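Side-chain contacts in alpha-11 giardin (Giardia intestinalis, PDB 2II2), which binds calcium and, like other annexins, probably phospholipids, and may help the parasite attach to the intestinal mucosa and reorganise its cytoskeleton: residues Asp8-Val13 against Arg41-Asp46; Ser30-Glu35 against Leu71-Asn76; Glu24-Thr29 against Cys302-Lys307. All coordinates share one frame; numbering follows the deposited sequence. Where two conformers were deposited one is given.

Interaction 1 of 3, residues Asp8-Val13 against Arg41-Asp46; sequences DAIPEV and RTQFQD
I10 drives its CD1 methyl against the backbone of helix 34-48, 3.6 Å from Q43 C, and F44 N lies almost as near. That methyl also rests 3.7 Å from Q43 CB, so the long aliphatic branch covers peptide and side-chain root together. A beta-branched isoleucine suits the place because its two arms divide the work: while CG1 and CD1 lie along the helix surface, CG2, set anti to the backbone N, reaches F44 CD1 at 3.9 Å. One turn on, V13 meets the same ring with a single methyl, CG1 to F44 CE1 at 3.8 Å. Its chi1 of +70° puts CG1 in the crowded position between backbone N and carbonyl carbon, the branch that faces F44. Both aliphatic chains approach the phenyl ring obliquely. I10, V13 and F44 are all buried, and the side-chain packing among them is apolar, although I10 CD1 also lies against the peptide of Q43.

Toward solvent the contact thins. Further out, the NE2 end of the extended Q43 chain passes I10 CD1 at 4.1 Å, and its polar amide fits a partly exposed margin. The axes of 9-13 and 41-46 cross at -79°, 10.1 Å apart, which concentrates the touching on I10 and F44. Beyond them, F44 makes a T-shaped contact with F52 and touches F55 on helix 52-59, while V13 packs on L25 and F28 of helix 22-29.

Interaction 2 of 3, residues Ser30-Glu35 against Leu71-Asn76; sequences SRWSAE and LGWDCN. With SO4 (sulfate ion), chain B.
N76 N donates to O3 of the sulfate ion at 2.9 Å, with an N-H...O angle of 157°. The anion, probably from the crystallisation liquor, sits at the start of helix 76-89, where a helix dipole would be expected to favour negative charge; C75, the N-cap residue, brings its CA to 3.5 Å from the same O3. Another short bond, C75 N to D74 OD1, is weak and bent.

The two segments themselves meet through a pair of tryptophans. W32 CD1 lies 4.0 Å from W73 CH2, joining the five-membered ring of one indole to the six-membered ring of the other, with centroids 5.8 Å apart and planes at 49°. This is an oblique aromatic contact. The CB of W73 starts away from W32, yet the breadth of the indole brings its far corner, CH2, back toward W32. Its polar edge is satisfied elsewhere: NE1 hydrogen-bonds T29 OG1. R31 CB covers one face of W32 near the rim. Next in the chain S33 caps helix 34-48 with its hydroxyl, and E36 OE1 accepts from S33 N, consistent with a capping box. Both indoles touch R37 of helix 34-48; W32 also packs on L40, and W73 reaches F52 and L56 of helix 52-59.

Interaction 3 of 3, residues Glu24-Thr29 against Cys302-Lys307; sequences ELVTFT and CLMFWK
M304 leads its side chain across to helix 22-29, beginning with CB, which lies 3.7 Å from V26 CG1. The next atom, CG, comes within 3.7 Å of V26 O, while SD continues past that oxygen at 4.1 Å. Bends at chi2 (-80°) and chi3 (-62°) curl the chain, so that CE ends 3.7 Å from T29 CG2. The same CE stands 3.6 Å above the F305 ring, over its centre. Methionine suits this path because an unbranched, flexible thioether can curl between a methyl and a ring.

Both helices run parallel, their short axes at 1° and 9.7 Å apart, although 272 residues separate the segments. The contact therefore brings the two ends of the chain together, in keeping with the annexin fold, whose four-repeat core sets the first and last repeats side by side. F305 also takes part, its CE2 lying 3.9 Å from T29 CG2, which approaches the ring obliquely. T29 can offer this methyl because its hydroxyl is turned back to its own helix: OG1 donates to L25 O at 2.8 Å, and T29 N reaches that carbonyl from the opposite face of its plane.

How the interactions relate
Interactions 1 and 3 are buried contacts between helices, one nearly perpendicular, the other parallel; interaction 2 is partly buried and made by one tryptophan in a loop and one near the end of a helix. Chemistry follows place: aliphatic branches meet a phenyl ring or a thioether in the first and last, whereas interaction 2 pairs two indoles, with a sulfate held separately at the helix start that follows. Helix 34-48 serves interactions 1 and 2, its later half in interaction 1, the loop leading into it in interaction 2. F28 joins all three regions, touching V13 of interaction 1 and W73 CH2 of interaction 2. Interaction 1 links elements near in sequence at the periphery, while interaction 3 ties N-terminal to C-terminal helices.

Interaction 1 of 3, residues Asp8-Val13 against Arg41-Asp46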
# COMPACT_ATOMS: atom_id res chain seq x y z
N ASP A 8 4.92 22.90 -23.84
CA ASP A 8 5.23 23.94 -22.87
C ASP A 8 5.50 23.36 -21.49
O ASP A 8 6.32 23.87 -20.73
CB ASP A 8 4.11 24.97 -22.78
CG ASP A 8 3.89 25.70 -24.08
OD1 ASP A 8 4.89 26.08 -24.73
OD2 ASP A 8 2.71 25.86 -24.47
N ALA A 9 4.81 22.27 -21.18
CA ALA A 9 4.94 21.67 -19.87
C ALA A 9 6.31 21.05 -19.61
O ALA A 9 6.76 21.05 -18.48
CB ALA A 9 3.86 20.66 -19.69
N ILE A 10 6.98 20.56 -20.65
CA ILE A 10 8.30 19.94 -20.48
C ILE A 10 9.35 20.93 -19.95
O ILE A 10 9.96 20.68 -18.91
CB ILE A 10 8.74 19.23 -21.77
CG1 ILE A 10 7.93 17.94 -21.92
CG2 ILE A 10 10.20 18.90 -21.78
CD1 ILE A 10 7.92 17.37 -23.29
N PRO A 11 9.55 22.06 -20.65
CA PRO A 11 10.48 23.04 -20.08
C PRO A 11 10.01 23.60 -18.72
O PRO A 11 10.83 23.93 -17.86
CB PRO A 11 10.55 24.15 -21.16
CG PRO A 11 9.45 23.91 -22.06
CD PRO A 11 9.06 22.47 -21.98
N GLU A 12 8.70 23.71 -18.55
CA GLU A 12 8.13 24.19 -17.28
C GLU A 12 8.57 23.32 -16.11
O GLU A 12 9.09 23.82 -15.10
CB GLU A 12 6.60 24.24 -17.38
CG GLU A 12 5.90 24.73 -16.12
CD GLU A 12 4.39 24.67 -16.22
OE1 GLU A 12 3.84 24.03 -17.14
OE2 GLU A 12 3.74 25.25 -15.32
N VAL A 13 8.38 22.01 -16.25
CA VAL A 13 8.76 21.13 -15.15
C VAL A 13 10.28 20.94 -15.02
O VAL A 13 10.78 20.74 -13.92
CB VAL A 13 8.02 19.77 -15.17
CG1 VAL A 13 8.49 18.87 -16.35
CG2 VAL A 13 8.17 19.05 -13.84
N ARG A 41 6.00 11.84 -19.44
CA ARG A 41 7.35 11.30 -19.20
C ARG A 41 8.02 10.88 -20.50
O ARG A 41 9.21 11.09 -20.71
CB ARG A 41 7.32 10.13 -18.19
CG ARG A 41 6.92 10.54 -16.81
CD ARG A 41 7.12 9.43 -15.83
NE ARG A 41 6.25 8.29 -16.04
CZ ARG A 41 6.65 7.05 -16.32
NH1 ARG A 41 7.93 6.75 -16.45
NH2 ARG A 41 5.75 6.10 -16.41
N THR A 42 7.25 10.27 -21.39
CA THR A 42 7.81 9.83 -22.67
C THR A 42 8.33 10.99 -23.49
O THR A 42 9.46 10.98 -23.98
CB THR A 42 6.76 9.04 -23.47
OG1 THR A 42 6.42 7.88 -22.72
CG2 THR A 42 7.29 8.60 -24.87
N GLN A 43 7.52 12.03 -23.59
CA GLN A 43 7.91 13.20 -24.35
C GLN A 43 9.05 13.95 -23.67
O GLN A 43 9.93 14.51 -24.34
CB GLN A 43 6.72 14.14 -24.56
CG GLN A 43 5.66 13.65 -25.55
CD GLN A 43 4.88 14.79 -26.23
OE1 GLN A 43 3.80 14.57 -26.78
NE2 GLN A 43 5.42 16.01 -26.18
N PHE A 44 9.03 14.00 -22.33
CA PHE A 44 10.09 14.66 -21.58
C PHE A 44 11.44 14.06 -21.94
O PHE A 44 12.41 14.80 -22.21
CB PHE A 44 9.82 14.54 -20.08
CG PHE A 44 10.82 15.25 -19.23
CD1 PHE A 44 10.58 16.54 -18.75
CD2 PHE A 44 12.00 14.61 -18.85
CE1 PHE A 44 11.50 17.19 -17.94
CE2 PHE A 44 12.92 15.27 -18.04
CZ PHE A 44 12.67 16.56 -17.59
N GLN A 45 11.49 12.73 -22.00
CA GLN A 45 12.76 12.08 -22.29
C GLN A 45 13.16 12.28 -23.76
O GLN A 45 14.32 12.52 -24.06
CB GLN A 45 12.70 10.61 -21.91
CG GLN A 45 13.97 9.82 -22.19
CD GLN A 45 14.02 8.52 -21.40
OE1 GLN A 45 13.06 8.15 -20.74
NE2 GLN A 45 15.15 7.83 -21.46
N ASP A 46 12.19 12.19 -24.66
CA ASP A 46 12.47 12.43 -26.09
C ASP A 46 13.04 13.82 -26.31
O ASP A 46 13.99 13.99 -27.07
CB ASP A 46 11.21 12.27 -26.94
CG ASP A 46 11.47 12.49 -28.42
OD1 ASP A 46 12.15 11.64 -29.04
OD2 ASP A 46 11.01 13.53 -28.93

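Interaction 2 of 3, residues Ser30-Glu35 against Leu71-Asn76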
# COMPACT_ATOMS: atom_id res chain seq x y z
N SER A 30 -0.49 18.11 -10.21
CA SER A 30 -1.94 18.04 -10.07
C SER A 30 -2.69 18.12 -11.41
O SER A 30 -3.88 17.76 -11.51
CB SER A 30 -2.44 19.17 -9.16
OG SER A 30 -2.53 20.40 -9.87
N ARG A 31 -2.02 18.58 -12.47
CA ARG A 31 -2.68 18.85 -13.73
C ARG A 31 -3.02 17.63 -14.54
O ARG A 31 -3.85 17.72 -15.44
CB ARG A 31 -1.80 19.75 -14.60
CG ARG A 31 -1.55 21.09 -14.04
CD ARG A 31 -0.88 21.93 -15.09
NE ARG A 31 0.01 22.86 -14.44
CZ ARG A 31 1.07 23.38 -15.02
NH1 ARG A 31 1.36 23.07 -16.28
NH2 ARG A 31 1.83 24.21 -14.33
N TRP A 32 -2.38 16.50 -14.24
CA TRP A 32 -2.31 15.38 -15.18
C TRP A 32 -2.99 14.10 -14.72
O TRP A 32 -2.81 13.66 -13.59
CB TRP A 32 -0.83 15.08 -15.48
CG TRP A 32 -0.02 16.31 -15.73
CD1 TRP A 32 0.83 16.94 -14.86
CD2 TRP A 32 0.01 17.09 -16.94
NE1 TRP A 32 1.38 18.05 -15.44
CE2 TRP A 32 0.89 18.17 -16.71
CE3 TRP A 32 -0.64 17.00 -18.18
CZ2 TRP A 32 1.16 19.14 -17.69
CZ3 TRP A 32 -0.36 17.96 -19.16
CH2 TRP A 32 0.53 19.00 -18.91
N SER A 33 -3.72 13.46 -15.65
CA SER A 33 -4.25 12.11 -15.41
C SER A 33 -3.12 11.07 -15.43
O SER A 33 -1.99 11.38 -15.84
CB SER A 33 -5.27 11.77 -16.48
OG SER A 33 -4.60 11.60 -17.71
N ALA A 34 -3.41 9.83 -15.01
CA ALA A 34 -2.41 8.76 -15.11
C ALA A 34 -1.93 8.59 -16.55
O ALA A 34 -0.72 8.50 -16.79
CB ALA A 34 -2.96 7.46 -14.57
N GLU A 35 -2.85 8.61 -17.51
CA GLU A 35 -2.49 8.43 -18.91
C GLU A 35 -1.58 9.57 -19.36
O GLU A 35 -0.60 9.35 -20.09
CB GLU A 35 -3.76 8.40 -19.75
CG GLU A 35 -3.51 8.21 -21.23
CD GLU A 35 -4.79 8.30 -22.01
OE1 GLU A 35 -5.76 7.62 -21.61
OE2 GLU A 35 -4.83 9.05 -23.02
N LEU A 71 7.10 7.57 -6.83
CA LEU A 71 6.13 6.51 -6.98
C LEU A 71 4.90 6.98 -7.75
O LEU A 71 4.44 6.30 -8.68
CB LEU A 71 5.71 5.95 -5.61
CG LEU A 71 6.76 5.16 -4.82
CD1 LEU A 71 6.21 4.81 -3.45
CD2 LEU A 71 7.23 3.89 -5.57
N GLY A 72 4.39 8.16 -7.39
CA GLY A 72 3.17 8.68 -8.00
C GLY A 72 3.34 8.97 -9.50
O GLY A 72 2.41 8.76 -10.27
N TRP A 73 4.52 9.44 -9.92
CA TRP A 73 4.77 9.70 -11.35
C TRP A 73 4.99 8.45 -12.20
O TRP A 73 4.93 8.53 -13.41
CB TRP A 73 5.97 10.65 -11.50
CG TRP A 73 5.59 12.07 -11.48
CD1 TRP A 73 5.61 12.95 -10.43
CD2 TRP A 73 5.08 12.80 -12.59
NE1 TRP A 73 5.17 14.18 -10.84
CE2 TRP A 73 4.83 14.12 -12.16
CE3 TRP A 73 4.83 12.46 -13.93
CZ2 TRP A 73 4.33 15.12 -13.02
CZ3 TRP A 73 4.34 13.47 -14.79
CH2 TRP A 73 4.09 14.76 -14.32
N ASP A 74 5.31 7.33 -11.56
CA ASP A 74 5.62 6.11 -12.31
C ASP A 74 4.33 5.38 -12.71
O ASP A 74 3.24 5.68 -12.22
CB ASP A 74 6.47 5.18 -11.42
CG ASP A 74 7.32 4.18 -12.21
OD1 ASP A 74 7.21 4.11 -13.46
OD2 ASP A 74 8.13 3.49 -11.55
N CYS A 75 4.47 4.39 -13.60
CA CYS A 75 3.40 3.41 -13.83
C CYS A 75 3.25 2.51 -12.59
O CYS A 75 4.25 2.17 -11.93
CB CYS A 75 3.66 2.60 -15.09
SG CYS A 75 3.50 3.62 -16.57
N ASN A 76 2.01 2.14 -12.28
CA ASN A 76 1.72 1.49 -11.01
C ASN A 76 2.46 0.16 -10.83
O ASN A 76 2.96 -0.14 -9.74
CB ASN A 76 0.21 1.30 -10.91
CG ASN A 76 -0.20 0.73 -9.60
OD1 ASN A 76 -0.46 -0.48 -9.48
ND2 ASN A 76 -0.26 1.57 -8.59
S SO4 B . -0.46 3.08 -15.28
O1 SO4 B . -1.89 2.81 -15.40
O2 SO4 B . -0.13 4.23 -16.12
O3 SO4 B . -0.07 3.31 -13.88
O4 SO4 B . 0.28 1.92 -15.80

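Interaction 3 of 3, residues Glu24-Thr29 against Cys302-Lys307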
# COMPACT_ATOMS: atom_id res chain seq x y z
N GLU A 24 5.95 24.09 -6.17
CA GLU A 24 5.45 24.16 -7.53
C GLU A 24 5.37 22.78 -8.19
O GLU A 24 4.54 22.57 -9.08
CB GLU A 24 6.26 25.13 -8.37
CG GLU A 24 5.41 25.64 -9.49
CD GLU A 24 6.02 26.77 -10.27
OE1 GLU A 24 7.01 27.41 -9.80
OE2 GLU A 24 5.50 27.01 -11.37
N LEU A 25 6.22 21.84 -7.78
CA LEU A 25 6.12 20.50 -8.33
C LEU A 25 4.79 19.86 -7.98
O LEU A 25 4.21 19.13 -8.79
CB LEU A 25 7.31 19.64 -7.90
CG LEU A 25 7.34 18.22 -8.45
CD1 LEU A 25 7.41 18.22 -9.98
CD2 LEU A 25 8.49 17.43 -7.86
N VAL A 26 4.31 20.15 -6.77
CA VAL A 26 2.99 19.63 -6.38
C VAL A 26 1.88 20.14 -7.29
O VAL A 26 1.07 19.37 -7.80
CB VAL A 26 2.68 19.96 -4.91
CG1 VAL A 26 1.27 19.58 -4.51
CG2 VAL A 26 3.67 19.27 -3.97
N THR A 27 1.83 21.45 -7.47
CA THR A 27 0.78 22.03 -8.29
C THR A 27 0.90 21.60 -9.76
O THR A 27 -0.11 21.36 -10.43
CB THR A 27 0.72 23.55 -8.13
OG1 THR A 27 1.95 24.12 -8.57
CG2 THR A 27 0.51 23.91 -6.69
N PHE A 28 2.14 21.52 -10.26
CA PHE A 28 2.35 21.02 -11.61
C PHE A 28 1.79 19.59 -11.79
O PHE A 28 1.10 19.27 -12.77
CB PHE A 28 3.84 21.06 -11.98
CG PHE A 28 4.12 20.50 -13.35
CD1 PHE A 28 4.05 21.32 -14.49
CD2 PHE A 28 4.42 19.17 -13.52
CE1 PHE A 28 4.29 20.79 -15.75
CE2 PHE A 28 4.64 18.63 -14.77
CZ PHE A 28 4.58 19.45 -15.88
N THR A 29 2.11 18.74 -10.82
CA THR A 29 1.72 17.34 -10.89
C THR A 29 0.20 17.19 -10.89
O THR A 29 -0.32 16.28 -11.52
CB THR A 29 2.38 16.55 -9.76
OG1 THR A 29 3.80 16.63 -9.92
CG2 THR A 29 1.97 15.08 -9.78
N CYS A 302 0.63 14.93 -0.55
CA CYS A 302 -0.32 13.89 -0.17
C CYS A 302 -1.75 14.35 -0.45
O CYS A 302 -2.53 13.62 -1.06
CB CYS A 302 -0.11 13.57 1.31
SG CYS A 302 -1.13 12.22 1.93
N LEU A 303 -2.11 15.55 -0.01
CA LEU A 303 -3.44 16.09 -0.30
C LEU A 303 -3.73 16.15 -1.81
O LEU A 303 -4.82 15.80 -2.29
CB LEU A 303 -3.61 17.46 0.33
CG LEU A 303 -3.66 17.50 1.86
CD1 LEU A 303 -3.53 18.96 2.29
CD2 LEU A 303 -4.93 16.88 2.47
N MET A 304 -2.73 16.62 -2.56
CA MET A 304 -2.87 16.68 -4.00
C MET A 304 -3.13 15.31 -4.59
O MET A 304 -4.04 15.16 -5.42
CB MET A 304 -1.66 17.39 -4.63
CG MET A 304 -1.67 17.49 -6.15
SD MET A 304 -1.14 15.99 -7.02
CE MET A 304 0.56 15.84 -6.44
N PHE A 305 -2.32 14.32 -4.23
CA PHE A 305 -2.50 13.01 -4.85
C PHE A 305 -3.85 12.38 -4.50
O PHE A 305 -4.41 11.63 -5.32
CB PHE A 305 -1.36 12.07 -4.49
CG PHE A 305 -0.13 12.21 -5.34
CD1 PHE A 305 1.12 12.49 -4.77
CD2 PHE A 305 -0.18 11.99 -6.72
CE1 PHE A 305 2.26 12.61 -5.56
CE2 PHE A 305 0.94 12.12 -7.53
CZ PHE A 305 2.19 12.42 -6.94
N TRP A 306 -4.39 12.67 -3.33
CA TRP A 306 -5.67 12.12 -2.92
C TRP A 306 -6.84 12.98 -3.32
O TRP A 306 -7.98 12.63 -3.03
CB TRP A 306 -5.69 11.90 -1.40
CG TRP A 306 -4.92 10.72 -0.97
CD1 TRP A 306 -3.73 10.69 -0.29
CD2 TRP A 306 -5.29 9.35 -1.18
NE1 TRP A 306 -3.34 9.39 -0.08
CE2 TRP A 306 -4.27 8.55 -0.65
CE3 TRP A 306 -6.39 8.73 -1.79
CZ2 TRP A 306 -4.32 7.15 -0.69
CZ3 TRP A 306 -6.44 7.34 -1.84
CH2 TRP A 306 -5.40 6.58 -1.30
N LYS A 307 -6.58 14.11 -3.99
CA LYS A 307 -7.69 15.01 -4.42
C LYS A 307 -8.46 15.53 -3.21
O LYS A 307 -9.69 15.66 -3.25
CB LYS A 307 -8.60 14.39 -5.49
CG LYS A 307 -7.85 14.11 -6.76
CD LYS A 307 -8.79 13.72 -7.89
CE LYS A 307 -8.02 13.57 -9.18
NZ LYS A 307 -8.92 13.07 -10.26